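Local structure of thiamine-monophosphate kinase (Stenotrophomonas maltophilia, 6XEP) at residues Asp170-Leu175 and Leu197-Leu201; Pro204-Leu210 and Asp274-Phe280. The protein probably catalyses the ATP-dependent phosphorylation of thiamine monophosphate to thiamine diphosphate, the active form of vitamin B1. All coordinates share one frame; numbering follows the deposited sequence.

Interaction 1: residues Asp170-Leu175 and Leu197-Leu201; sequences DAAGAL and LRLRL
D170, in the first turn of helix 170-179, reaches across to L197 and R200 on helix 192-202. Its OD2 accepts a salt-bridging hydrogen bond from R200 NE at 3.0 Å. The lone pair used is the anti one, and the carboxylate and guanidinium planes stand 79° apart, so this is a single-point grip and not a paired one. R200 CB and CG lie against D170 CB (CB to CB 3.4 Å), and the bends at chi2 and chi3 then turn NE to the oxygen. R200 NH2 also makes a salt bridge to E277, so the guanidinium links two acids. The other oxygen of D170, OD1, rests against the CD2 methyl of L197 at 3.6 Å and takes a hydrogen bond from S253, while T167 also bonds OD2.

A171 has a single methyl to offer, and that suits the place where the backbones come closest: its CB sits over the partner helix, 3.7 Å from L201 CA. G173, with no side chain, passes near the CD1 end of L197. One turn on from D170, A174 points its CB at the opposing backbone, 3.3 Å from L197 O, with the CB atoms of L197 and L201 also against it. L175 touches more loosely, its CD1 lying 4.1 Å from L201 CD2. L201 reaches it because its CG is anti to the backbone N (chi1 176°), which carries the branch along the alanine face.

With small residues at the crossing, the axes of the two short segments approach to 7.3 Å at a crossing angle of -110°. The chemistry is therefore divided: alanine and leucine make a tight apolar seam, while the buried D170 carboxylate, gripped by R200, S253 and T167, is probably stabilised in its charged form.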
ATOM      1  N   ASP A 170     -19.074 -19.740  -7.085  1.00 14.37           N
ATOM      2  CA  ASP A 170     -20.226 -18.960  -6.637  1.00 15.06           C
ATOM      3  C   ASP A 170     -20.130 -17.507  -7.093  1.00 13.73           C
ATOM      4  O   ASP A 170     -21.104 -16.927  -7.600  1.00 12.90           O
ATOM      5  CB  ASP A 170     -20.311 -19.000  -5.124  1.00 11.73           C
ATOM      6  CG  ASP A 170     -20.709 -20.353  -4.587  1.00 16.12           C
ATOM      7  OD1 ASP A 170     -21.334 -21.160  -5.319  1.00 18.26           O
ATOM      8  OD2 ASP A 170     -20.417 -20.587  -3.401  1.00 21.44           O
ATOM      9  N   ALA A 171     -18.981 -16.878  -6.855  1.00 12.84           N
ATOM     10  CA  ALA A 171     -18.834 -15.481  -7.248  1.00 12.56           C
ATOM     11  C   ALA A 171     -19.033 -15.316  -8.749  1.00 13.11           C
ATOM     12  O   ALA A 171     -19.734 -14.401  -9.196  1.00 15.08           O
ATOM     13  CB  ALA A 171     -17.461 -14.960  -6.804  1.00 15.46           C
ATOM     14  N   ALA A 172     -18.423 -16.196  -9.549  1.00 15.79           N
ATOM     15  CA  ALA A 172     -18.594 -16.127 -10.994  1.00 16.15           C
ATOM     16  C   ALA A 172     -20.054 -16.302 -11.377  1.00 16.67           C
ATOM     17  O   ALA A 172     -20.541 -15.640 -12.296  1.00 14.78           O
ATOM     18  CB  ALA A 172     -17.745 -17.194 -11.688  1.00 14.11           C
ATOM     19  N   GLY A 173     -20.759 -17.201 -10.690  1.00 14.74           N
ATOM     20  CA  GLY A 173     -22.186 -17.366 -10.943  1.00 13.20           C
ATOM     21  C   GLY A 173     -22.982 -16.108 -10.665  1.00 14.56           C
ATOM     22  O   GLY A 173     -23.830 -15.707 -11.466  1.00 15.60           O
ATOM     23  N   ALA A 174     -22.737 -15.474  -9.510  1.00 14.93           N
ATOM     24  CA  ALA A 174     -23.401 -14.203  -9.229  1.00 13.31           C
ATOM     25  C   ALA A 174     -23.081 -13.164 -10.300  1.00 14.31           C
ATOM     26  O   ALA A 174     -23.969 -12.420 -10.734  1.00 16.18           O
ATOM     27  CB  ALA A 174     -22.992 -13.679  -7.851  1.00 12.29           C
ATOM     28  N   LEU A 175     -21.811 -13.080 -10.718  1.00 14.22           N
ATOM     29  CA  LEU A 175     -21.431 -12.117 -11.753  1.00 17.54           C
ATOM     30  C   LEU A 175     -22.182 -12.382 -13.051  1.00 21.36           C
ATOM     31  O   LEU A 175     -22.687 -11.450 -13.693  1.00 18.93           O
ATOM     32  CB  LEU A 175     -19.917 -12.164 -11.987  1.00 16.08           C
ATOM     33  CG  LEU A 175     -19.292 -11.004 -12.779  1.00 18.08           C
ATOM     34  CD1 LEU A 175     -19.435  -9.692 -11.998  1.00 21.07           C
ATOM     35  CD2 LEU A 175     -17.829 -11.274 -13.125  1.00 21.32           C
ATOM     36  N   LEU A 197     -25.332 -16.577  -3.576  1.00 12.87           N
ATOM     37  CA  LEU A 197     -24.369 -16.248  -4.614  1.00 14.71           C
ATOM     38  C   LEU A 197     -23.963 -14.789  -4.518  1.00 14.61           C
ATOM     39  O   LEU A 197     -22.784 -14.460  -4.685  1.00 15.93           O
ATOM     40  CB  LEU A 197     -24.941 -16.549  -6.003  1.00 15.32           C
ATOM     41  CG  LEU A 197     -25.251 -18.023  -6.309  1.00 13.13           C
ATOM     42  CD1 LEU A 197     -25.679 -18.209  -7.758  1.00 13.68           C
ATOM     43  CD2 LEU A 197     -24.072 -18.921  -5.970  1.00 14.73           C
ATOM     44  N   ARG A 198     -24.930 -13.896  -4.248  1.00 15.34           N
ATOM     45  CA  ARG A 198     -24.619 -12.468  -4.174  1.00 13.98           C
ATOM     46  C   ARG A 198     -23.531 -12.206  -3.145  1.00 13.88           C
ATOM     47  O   ARG A 198     -22.576 -11.466  -3.405  1.00 16.25           O
ATOM     48  CB  ARG A 198     -25.878 -11.658  -3.838  1.00 12.98           C
ATOM     49  CG  ARG A 198     -25.678 -10.135  -3.941  1.00 13.80           C
ATOM     50  CD  ARG A 198     -26.918  -9.328  -3.534  1.00 16.62           C
ATOM     51  NE  ARG A 198     -27.175  -9.347  -2.083  1.00 17.21           N
ATOM     52  CZ  ARG A 198     -26.806  -8.386  -1.235  1.00 18.63           C
ATOM     53  NH1 ARG A 198     -26.167  -7.307  -1.673  1.00 17.94           N
ATOM     54  NH2 ARG A 198     -27.091  -8.495   0.059  1.00 21.57           N
ATOM     55  N   LEU A 199     -23.644 -12.829  -1.971  1.00 15.90           N
ATOM     56  CA  LEU A 199     -22.666 -12.587  -0.913  1.00 14.07           C
ATOM     57  C   LEU A 199     -21.336 -13.306  -1.146  1.00 14.12           C
ATOM     58  O   LEU A 199     -20.310 -12.879  -0.599  1.00 12.29           O
ATOM     59  CB  LEU A 199     -23.257 -12.991   0.437  1.00 14.09           C
ATOM     60  CG  LEU A 199     -24.369 -12.052   0.923  1.00 18.14           C
ATOM     61  CD1 LEU A 199     -24.856 -12.464   2.290  1.00 24.88           C
ATOM     62  CD2 LEU A 199     -23.853 -10.640   0.958  1.00 19.31           C
ATOM     63  N   ARG A 200     -21.315 -14.378  -1.935  1.00 13.51           N
ATOM     64  CA  ARG A 200     -20.024 -14.955  -2.310  1.00 14.92           C
ATOM     65  C   ARG A 200     -19.246 -14.034  -3.240  1.00 13.30           C
ATOM     66  O   ARG A 200     -18.012 -13.984  -3.168  1.00 13.97           O
ATOM     67  CB  ARG A 200     -20.225 -16.325  -2.954  1.00 13.83           C
ATOM     68  CG  ARG A 200     -20.723 -17.382  -1.971  1.00 11.84           C
ATOM     69  CD  ARG A 200     -19.605 -17.855  -1.056  1.00 15.79           C
ATOM     70  NE  ARG A 200     -18.703 -18.800  -1.731  1.00 15.40           N
ATOM     71  CZ  ARG A 200     -17.460 -19.044  -1.337  1.00 19.03           C
ATOM     72  NH1 ARG A 200     -16.964 -18.406  -0.275  1.00 16.40           N
ATOM     73  NH2 ARG A 200     -16.713 -19.928  -1.999  1.00 18.51           N
ATOM     74  N   LEU A 201     -19.940 -13.298  -4.114  1.00 14.43           N
ATOM     75  CA  LEU A 201     -19.262 -12.301  -4.933  1.00 13.13           C
ATOM     76  C   LEU A 201     -18.878 -11.087  -4.095  1.00 11.40           C
ATOM     77  O   LEU A 201     -17.755 -10.578  -4.199  1.00 13.65           O
ATOM     78  CB  LEU A 201     -20.159 -11.874  -6.103  1.00 12.46           C
ATOM     79  CG  LEU A 201     -19.590 -10.748  -6.986  1.00 13.73           C
ATOM     80  CD1 LEU A 201     -18.244 -11.129  -7.592  1.00 17.05           C
ATOM     81  CD2 LEU A 201     -20.571 -10.338  -8.076  1.00 18.67           C
TER

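Interaction 2: residues Pro204-Leu210 and Asp274-Phe280; sequences PTPRVTL and DDYELCF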
ATOM      1  N   PRO A 204     -16.494 -12.390  -0.086  1.00 14.34           N
ATOM      2  CA  PRO A 204     -15.793 -13.684  -0.018  1.00 15.16           C
ATOM      3  C   PRO A 204     -15.174 -13.875   1.363  1.00 16.22           C
ATOM      4  O   PRO A 204     -14.829 -12.910   2.043  1.00 15.98           O
ATOM      5  CB  PRO A 204     -14.722 -13.561  -1.110  1.00 16.36           C
ATOM      6  CG  PRO A 204     -14.442 -12.091  -1.204  1.00 15.04           C
ATOM      7  CD  PRO A 204     -15.820 -11.453  -1.005  1.00 13.38           C
ATOM      8  N   THR A 205     -15.011 -15.146   1.772  1.00 15.30           N
ATOM      9  CA  THR A 205     -14.469 -15.439   3.100  1.00 14.65           C
ATOM     10  C   THR A 205     -13.011 -15.886   2.997  1.00 13.12           C
ATOM     11  O   THR A 205     -12.753 -17.012   2.522  1.00 15.11           O
ATOM     12  CB  THR A 205     -15.307 -16.516   3.792  1.00 16.39           C
ATOM     13  OG1 THR A 205     -16.683 -16.097   3.831  1.00 16.15           O
ATOM     14  CG2 THR A 205     -14.818 -16.718   5.227  1.00 16.59           C
ATOM     15  N   PRO A 206     -12.035 -15.085   3.432  1.00 13.61           N
ATOM     16  CA  PRO A 206     -10.638 -15.536   3.348  1.00 16.55           C
ATOM     17  C   PRO A 206     -10.387 -16.636   4.362  1.00 16.42           C
ATOM     18  O   PRO A 206     -10.812 -16.531   5.507  1.00 14.73           O
ATOM     19  CB  PRO A 206      -9.832 -14.276   3.668  1.00 16.32           C
ATOM     20  CG  PRO A 206     -10.743 -13.469   4.607  1.00 18.53           C
ATOM     21  CD  PRO A 206     -12.154 -13.747   4.061  1.00 14.63           C
ATOM     22  N   ARG A 207      -9.712 -17.705   3.933  1.00 11.92           N
ATOM     23  CA  ARG A 207      -9.588 -18.880   4.792  1.00 17.67           C
ATOM     24  C   ARG A 207      -8.305 -18.807   5.622  1.00 14.85           C
ATOM     25  O   ARG A 207      -7.419 -19.663   5.540  1.00 12.98           O
ATOM     26  CB  ARG A 207      -9.653 -20.156   3.957  1.00 18.11           C
ATOM     27  CG  ARG A 207     -10.856 -20.206   3.019  1.00 13.89           C
ATOM     28  CD  ARG A 207     -12.187 -20.165   3.788  1.00 14.98           C
ATOM     29  NE  ARG A 207     -13.281 -20.455   2.868  1.00 15.20           N
ATOM     30  CZ  ARG A 207     -14.564 -20.388   3.183  1.00 17.99           C
ATOM     31  NH1 ARG A 207     -14.926 -20.036   4.425  1.00 15.26           N
ATOM     32  NH2 ARG A 207     -15.476 -20.663   2.247  1.00 14.52           N
ATOM     33  N   VAL A 208      -8.228 -17.749   6.439  1.00 15.04           N
ATOM     34  CA  VAL A 208      -7.016 -17.496   7.226  1.00 17.88           C
ATOM     35  C   VAL A 208      -6.776 -18.627   8.227  1.00 18.57           C
ATOM     36  O   VAL A 208      -5.651 -19.127   8.371  1.00 18.79           O
ATOM     37  CB  VAL A 208      -7.102 -16.129   7.933  1.00 19.54           C
ATOM     38  CG1 VAL A 208      -5.849 -15.896   8.765  1.00 18.89           C
ATOM     39  CG2 VAL A 208      -7.280 -14.982   6.908  1.00 17.07           C
ATOM     40  N   THR A 209      -7.820 -19.035   8.957  1.00 16.77           N
ATOM     41  CA  THR A 209      -7.629 -20.092   9.952  1.00 17.89           C
ATOM     42  C   THR A 209      -7.129 -21.381   9.305  1.00 17.36           C
ATOM     43  O   THR A 209      -6.213 -22.033   9.824  1.00 18.85           O
ATOM     44  CB  THR A 209      -8.932 -20.346  10.720  1.00 19.88           C
ATOM     45  OG1 THR A 209      -9.378 -19.113  11.292  1.00 28.13           O
ATOM     46  CG2 THR A 209      -8.695 -21.338  11.838  1.00 28.46           C
ATOM     47  N   LEU A 210      -7.694 -21.752   8.161  1.00 18.53           N
ATOM     48  CA  LEU A 210      -7.177 -22.906   7.430  1.00 15.81           C
ATOM     49  C   LEU A 210      -5.711 -22.715   7.062  1.00 19.61           C
ATOM     50  O   LEU A 210      -4.882 -23.611   7.267  1.00 17.00           O
ATOM     51  CB  LEU A 210      -8.003 -23.147   6.172  1.00 12.99           C
ATOM     52  CG  LEU A 210      -7.503 -24.252   5.234  1.00 14.02           C
ATOM     53  CD1 LEU A 210      -7.567 -25.614   5.890  1.00 16.29           C
ATOM     54  CD2 LEU A 210      -8.400 -24.247   3.982  1.00 14.26           C
ATOM     55  N   ASP A 274     -12.547 -14.905  -8.435  1.00 12.82           N
ATOM     56  CA  ASP A 274     -12.869 -14.337  -7.116  1.00 14.07           C
ATOM     57  C   ASP A 274     -13.443 -15.341  -6.121  1.00 14.63           C
ATOM     58  O   ASP A 274     -14.225 -14.963  -5.244  1.00 12.61           O
ATOM     59  CB  ASP A 274     -13.825 -13.156  -7.251  1.00 16.58           C
ATOM     60  CG  ASP A 274     -13.147 -11.934  -7.827  1.00 18.35           C
ATOM     61  OD1 ASP A 274     -11.999 -12.046  -8.310  1.00 20.26           O
ATOM     62  OD2 ASP A 274     -13.771 -10.857  -7.789  1.00 13.84           O
ATOM     63  N   ASP A 275     -13.057 -16.617  -6.187  1.00 12.68           N
ATOM     64  CA  ASP A 275     -13.526 -17.535  -5.143  1.00 10.11           C
ATOM     65  C   ASP A 275     -12.910 -17.197  -3.793  1.00 12.91           C
ATOM     66  O   ASP A 275     -13.600 -17.221  -2.760  1.00 12.88           O
ATOM     67  CB  ASP A 275     -13.178 -18.971  -5.493  1.00 12.26           C
ATOM     68  CG  ASP A 275     -13.900 -19.472  -6.723  1.00 14.60           C
ATOM     69  OD1 ASP A 275     -15.154 -19.444  -6.740  1.00 16.69           O
ATOM     70  OD2 ASP A 275     -13.206 -19.935  -7.650  1.00 16.43           O
ATOM     71  N   TYR A 276     -11.615 -16.871  -3.794  1.00 13.86           N
ATOM     72  CA  TYR A 276     -10.818 -16.666  -2.583  1.00 12.24           C
ATOM     73  C   TYR A 276     -10.929 -17.878  -1.654  1.00 14.02           C
ATOM     74  O   TYR A 276     -11.055 -17.763  -0.435  1.00 13.58           O
ATOM     75  CB  TYR A 276     -11.186 -15.327  -1.902  1.00 13.68           C
ATOM     76  CG  TYR A 276     -10.827 -14.208  -2.861  1.00 13.63           C
ATOM     77  CD1 TYR A 276      -9.498 -13.933  -3.135  1.00 16.86           C
ATOM     78  CD2 TYR A 276     -11.808 -13.492  -3.561  1.00 17.70           C
ATOM     79  CE1 TYR A 276      -9.132 -12.936  -4.042  1.00 21.67           C
ATOM     80  CE2 TYR A 276     -11.450 -12.488  -4.474  1.00 19.57           C
ATOM     81  CZ  TYR A 276     -10.110 -12.222  -4.707  1.00 24.05           C
ATOM     82  OH  TYR A 276      -9.707 -11.256  -5.612  1.00 27.25           O
ATOM     83  N   GLU A 277     -10.841 -19.063  -2.256  1.00 13.50           N
ATOM     84  CA  GLU A 277     -10.670 -20.326  -1.555  1.00 13.46           C
ATOM     85  C   GLU A 277      -9.196 -20.706  -1.590  1.00 15.73           C
ATOM     86  O   GLU A 277      -8.399 -20.061  -2.261  1.00 16.50           O
ATOM     87  CB  GLU A 277     -11.545 -21.412  -2.195  1.00 12.07           C
ATOM     88  CG  GLU A 277     -13.035 -21.100  -2.080  1.00 14.68           C
ATOM     89  CD  GLU A 277     -13.584 -21.239  -0.645  1.00 12.89           C
ATOM     90  OE1 GLU A 277     -12.819 -21.545   0.307  1.00 13.63           O
ATOM     91  OE2 GLU A 277     -14.811 -21.055  -0.465  1.00 15.29           O
ATOM     92  N   LEU A 278      -8.822 -21.740  -0.835  1.00 12.60           N
ATOM     93  CA  LEU A 278      -7.444 -22.229  -0.835  1.00 12.40           C
ATOM     94  C   LEU A 278      -7.396 -23.592  -1.510  1.00 14.08           C
ATOM     95  O   LEU A 278      -8.189 -24.473  -1.175  1.00 14.93           O
ATOM     96  CB  LEU A 278      -6.890 -22.357   0.588  1.00 18.66           C
ATOM     97  CG  LEU A 278      -6.551 -21.083   1.347  1.00 17.46           C
ATOM     98  CD1 LEU A 278      -5.827 -21.449   2.662  1.00 17.20           C
ATOM     99  CD2 LEU A 278      -5.674 -20.187   0.490  1.00 23.26           C
ATOM    100  N   CYS A 279      -6.469 -23.766  -2.443  1.00 14.63           N
ATOM    101  CA  CYS A 279      -6.214 -25.064  -3.069  1.00 11.41           C
ATOM    102  C   CYS A 279      -4.856 -25.543  -2.593  1.00 15.63           C
ATOM    103  O   CYS A 279      -3.888 -24.768  -2.599  1.00 17.04           O
ATOM    104  CB  CYS A 279      -6.253 -24.952  -4.599  1.00 11.81           C
ATOM    105  SG  CYS A 279      -5.838 -26.472  -5.461  1.00 14.49           S
ATOM    106  N   PHE A 280      -4.777 -26.798  -2.136  1.00 14.35           N
ATOM    107  CA  PHE A 280      -3.503 -27.293  -1.626  1.00 12.35           C
ATOM    108  C   PHE A 280      -3.305 -28.750  -2.007  1.00 14.66           C
ATOM    109  O   PHE A 280      -4.233 -29.440  -2.434  1.00 15.34           O
ATOM    110  CB  PHE A 280      -3.374 -27.102  -0.101  1.00 13.87           C
ATOM    111  CG  PHE A 280      -4.472 -27.737   0.702  1.00 16.38           C
ATOM    112  CD1 PHE A 280      -5.690 -27.095   0.863  1.00 17.65           C
ATOM    113  CD2 PHE A 280      -4.266 -28.962   1.337  1.00 16.76           C
ATOM    114  CE1 PHE A 280      -6.701 -27.658   1.626  1.00 15.68           C
ATOM    115  CE2 PHE A 280      -5.270 -29.543   2.110  1.00 15.93           C
ATOM    116  CZ  PHE A 280      -6.499 -28.882   2.254  1.00 15.25           C
TER
HETATM  117  O   HOH W   1     -14.138 -17.470   0.073  1.00 17.98           O
HETATM  118  O   HOH W   2      -8.926 -17.729   1.239  1.00 15.78           O
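Strand 277-282 of the six-stranded sheet in the AIR synthase-like C-terminal domain is covered near its start by the loop P204-R207 and the first turn of helix 208-214. At the loop's beginning, P204 lies alongside Y276, its CG 3.8 Å from ring atom CD2; the compact pyrrolidine and the ring point the same way. Water joins the two backbones next: one molecule donates to Y276 O at 2.7 Å and accepts from R207 N, spanning a gap between two backbone segments that do not pair directly.

R207, the N-cap residue of helix 208-214 and the centre of an inverse gamma turn, supplies the main polar link. It meets E277 side-on, NE to OE1 and NH2 to OE2, both at 2.8 Å and both nearly straight at 168°. The two acceptors lie near the guanidinium plane and are approached on their syn sides, though the two flat groups remain 28° apart. A bend at chi2 (-71°) swings the glutamate's carboxylate to the arginine, and T205 CB lies over one face of the guanidinium. S165 bonds OE1 and R200 pairs with OE2, so this buried acid is held by several donors and is probably kept ionised.

Farther along, L278 and L210 slide past each other in opposite directions, CD1 to CD2 at 4.0 Å, and L278 CD1 also lies 3.7 Å from R207 O. L210 CD2 also comes obliquely to F280 CE1, at a loose 4.5 Å, and the F280 ring meets W163. Branched leucines suit this seam between helix and sheet.

Y276 and E277 form a G1 beta bulge facing V224, where the strand emerges from the loop holding D274, a predicted substrate-binding residue. The arrangement is a helix and the loop that leads into it packed on a sheet, beside the probable active site of a PurM-like kinase.

Interactions 1 and 2 follow in series along the chain, the first closing at L201 and the second opening at P204, just after the end of helix 192-202. Their centres are 15 Å apart, and both belong to the AIR synthase-like C-terminal domain. They are joined directly: R200 NH2 of interaction 1 makes a 2.7 Å salt bridge to E277 OE2 of interaction 2, so R200 links D170 on helix 170-179 to strand 277-282. A171 CB also packs 3.6 Å from D274 O. The helix pair is thereby tied to strand 277-282 and to the loop before it, which carries D274, whose role in substrate binding is predicted.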